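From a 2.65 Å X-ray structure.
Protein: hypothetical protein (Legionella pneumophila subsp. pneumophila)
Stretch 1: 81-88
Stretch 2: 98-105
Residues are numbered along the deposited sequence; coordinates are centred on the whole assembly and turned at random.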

# COMPACT_ATOMS: atom_id res chain seq x y z
N LEU A 81 15.11 -8.29 4.63
CA LEU A 81 14.51 -6.96 4.83
C LEU A 81 14.94 -5.91 3.81
O LEU A 81 16.07 -5.42 3.85
CB LEU A 81 14.84 -6.41 6.24
CG LEU A 81 14.69 -7.32 7.46
CD1 LEU A 81 15.39 -6.72 8.63
CD2 LEU A 81 13.24 -7.52 7.81
N PHE A 82 13.99 -5.52 2.94
CA PHE A 82 14.17 -4.44 1.97
C PHE A 82 13.59 -3.22 2.61
O PHE A 82 12.37 -3.03 2.58
CB PHE A 82 13.49 -4.77 0.63
CG PHE A 82 14.11 -5.94 -0.12
CD1 PHE A 82 13.66 -7.24 0.07
CD2 PHE A 82 15.11 -5.72 -1.06
CE1 PHE A 82 14.21 -8.30 -0.65
CE2 PHE A 82 15.64 -6.78 -1.80
CZ PHE A 82 15.19 -8.07 -1.58
N ILE A 83 14.43 -2.45 3.31
CA ILE A 83 13.98 -1.29 4.06
C ILE A 83 14.65 -0.05 3.49
O ILE A 83 15.88 0.07 3.54
CB ILE A 83 14.20 -1.48 5.59
CG1 ILE A 83 13.34 -2.68 6.09
CG2 ILE A 83 13.89 -0.16 6.37
CD1 ILE A 83 13.52 -3.09 7.49
N ASN A 84 13.80 0.87 2.97
CA ASN A 84 14.15 2.14 2.33
C ASN A 84 14.87 1.86 1.01
O ASN A 84 14.19 1.56 0.04
CB ASN A 84 14.96 3.06 3.26
CG ASN A 84 14.10 3.72 4.31
OD1 ASN A 84 12.99 4.18 4.05
ND2 ASN A 84 14.63 3.84 5.52
N SER A 85 16.23 1.90 0.97
CA SER A 85 16.98 1.60 -0.26
C SER A 85 17.88 0.36 -0.10
O SER A 85 18.42 -0.15 -1.08
CB SER A 85 17.82 2.80 -0.68
OG SER A 85 17.03 3.95 -0.90
N THR A 86 18.04 -0.13 1.15
CA THR A 86 18.96 -1.21 1.46
C THR A 86 18.27 -2.55 1.70
O THR A 86 17.18 -2.60 2.26
CB THR A 86 19.77 -0.81 2.72
OG1 THR A 86 20.33 0.48 2.52
CG2 THR A 86 20.88 -1.81 3.09
N LEU A 87 18.95 -3.63 1.30
CA LEU A 87 18.60 -5.00 1.62
C LEU A 87 19.43 -5.44 2.82
O LEU A 87 20.66 -5.34 2.77
CB LEU A 87 18.79 -5.99 0.46
CG LEU A 87 18.60 -7.48 0.87
CD1 LEU A 87 17.22 -7.74 1.46
CD2 LEU A 87 18.83 -8.40 -0.27
N TYR A 88 18.75 -5.93 3.88
CA TYR A 88 19.41 -6.51 5.06
C TYR A 88 18.99 -7.96 5.23
O TYR A 88 17.79 -8.26 5.18
CB TYR A 88 19.11 -5.75 6.35
CG TYR A 88 19.23 -4.25 6.27
CD1 TYR A 88 18.15 -3.47 5.85
CD2 TYR A 88 20.37 -3.60 6.72
CE1 TYR A 88 18.23 -2.08 5.82
CE2 TYR A 88 20.47 -2.21 6.70
CZ TYR A 88 19.39 -1.45 6.25
OH TYR A 88 19.48 -0.08 6.19
N LEU A 98 24.14 -10.01 5.35
CA LEU A 98 24.25 -9.18 4.14
C LEU A 98 23.60 -7.80 4.37
O LEU A 98 22.56 -7.71 5.01
CB LEU A 98 23.55 -9.90 2.97
CG LEU A 98 23.66 -9.30 1.57
CD1 LEU A 98 23.80 -10.39 0.53
CD2 LEU A 98 22.44 -8.41 1.23
N LYS A 99 24.23 -6.75 3.82
CA LYS A 99 23.77 -5.37 3.81
C LYS A 99 24.15 -4.81 2.45
O LYS A 99 25.33 -4.66 2.16
CB LYS A 99 24.34 -4.55 4.98
CG LYS A 99 23.94 -3.07 4.98
CD LYS A 99 24.17 -2.43 6.35
CE LYS A 99 25.24 -1.37 6.34
NZ LYS A 99 25.35 -0.68 7.66
N GLN A 100 23.15 -4.56 1.58
CA GLN A 100 23.39 -4.07 0.23
C GLN A 100 22.36 -3.01 -0.20
O GLN A 100 21.17 -3.23 -0.05
CB GLN A 100 23.36 -5.26 -0.76
CG GLN A 100 23.58 -4.93 -2.23
CD GLN A 100 25.00 -4.69 -2.64
OE1 GLN A 100 25.95 -5.07 -1.95
NE2 GLN A 100 25.19 -4.12 -3.82
N LEU A 101 22.83 -1.92 -0.82
CA LEU A 101 21.96 -0.90 -1.39
C LEU A 101 21.39 -1.36 -2.75
O LEU A 101 22.15 -1.71 -3.66
CB LEU A 101 22.73 0.41 -1.53
CG LEU A 101 22.75 1.26 -0.27
CD1 LEU A 101 23.98 2.10 -0.21
CD2 LEU A 101 21.50 2.11 -0.17
N MSE A 102 20.05 -1.35 -2.88
CA MSE A 102 19.34 -1.80 -4.08
C MSE A 102 19.16 -0.65 -5.10
O MSE A 102 18.74 -0.87 -6.25
CB MSE A 102 17.99 -2.44 -3.68
CG MSE A 102 18.16 -3.81 -3.06
SE MSE A 102 19.01 -5.11 -4.30
CE MSE A 102 20.84 -4.81 -4.03
N ARG A 103 19.48 0.57 -4.66
CA ARG A 103 19.45 1.85 -5.38
C ARG A 103 20.33 2.82 -4.60
O ARG A 103 20.46 2.68 -3.39
CB ARG A 103 18.02 2.42 -5.59
CG ARG A 103 17.19 2.56 -4.33
CD ARG A 103 15.91 3.35 -4.54
NE ARG A 103 16.15 4.78 -4.45
CZ ARG A 103 16.01 5.62 -5.47
NH1 ARG A 103 15.62 5.17 -6.67
NH2 ARG A 103 16.26 6.91 -5.31
N THR A 104 20.95 3.78 -5.31
CA THR A 104 21.81 4.84 -4.76
C THR A 104 23.09 4.27 -4.08
O THR A 104 23.60 4.85 -3.12
CB THR A 104 21.03 5.82 -3.81
OG1 THR A 104 20.73 5.19 -2.55
CG2 THR A 104 19.78 6.41 -4.47
N ALA A 105 23.60 3.13 -4.60
CA ALA A 105 24.86 2.57 -4.11
C ALA A 105 26.00 3.50 -4.54
O ALA A 105 26.09 3.82 -5.73
CB ALA A 105 25.09 1.16 -4.65
O HOH W 1 22.53 0.88 6.69

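The apolar centre of this contact gathers on one face of a small antiparallel sheet, around L87. Its CB lies 4.2 Å from CG of M102, a selenomethionine, and its CD2 meets CD2 of L98 at 3.9 Å, so a single leucine touches a residue on either side of its partner Q100 in sequence. M102 also receives F82: CE2 of the phenylalanine ring approaches CG of M102 at 4.1 Å, and the contact falls at the edge of the ring, near its plane. F82 belongs to the preceding strand, yet its end comes close enough to help enclose the selenomethionine. Q100, paired directly with L87, starts on the same face, but the end of its side chain leads away.

The backbone fixes this register. L87 and Q100 form the hydrogen-bonded pair, with L87 N donating to Q100 O at 2.6 Å and Q100 N returning a bond to L87 O at 2.9 Å; both are nearly straight. Two residues further along the second stretch, and two back along the first, M102 N donates to S85 O at 2.7 Å, carrying the ladder past the end of the regular strand pairing. The closer-spaced non-hydrogen-bonded pairs, T86 with L101 and Y88 with K99, flank the L87-Q100 pair, and CA-H...O contacts fill in: T86 CA to Q100 O at 3.4 Å, Y88 CA to L98 O at 3.4 Å, and K99 CA to L87 O at 3.3 Å. A type II' turn from I83 to T86 connects the first two strands, closed by T86 N to I83 O at 3.2 Å, and the CA-to-CB bond of S85, within the turn, points toward the second stretch.

The face bearing T86, Y88, K99 and L101 is more mixed. T86 OG1 lies 3.4 Å from CD2 of L101, while its methyl, CG2, packs 3.8 Å from CG of K99. Thus one threonine serves two neighbours, its direct partner and the diagonal one. The long aliphatic part of K99 also meets the tyrosine, with CD 3.7 Å from CE2 of Y88, in an oblique approach to the ring.

At the polar edge, K99 extends its amine beyond this packing. A water links it to the tyrosine, 3.2 Å from Y88 OH and accepting a weak hydrogen bond from K99 NZ at 3.4 Å. Near the turn, S85 OG rests 3.7 Å from CG of R103, a contact without a hydrogen bond. The rule here is economical: backbone bonds set the register, one face packs apolar groups, and the other mixes polar and apolar residues, with the carbon atoms of K99 lying against T86 and Y88.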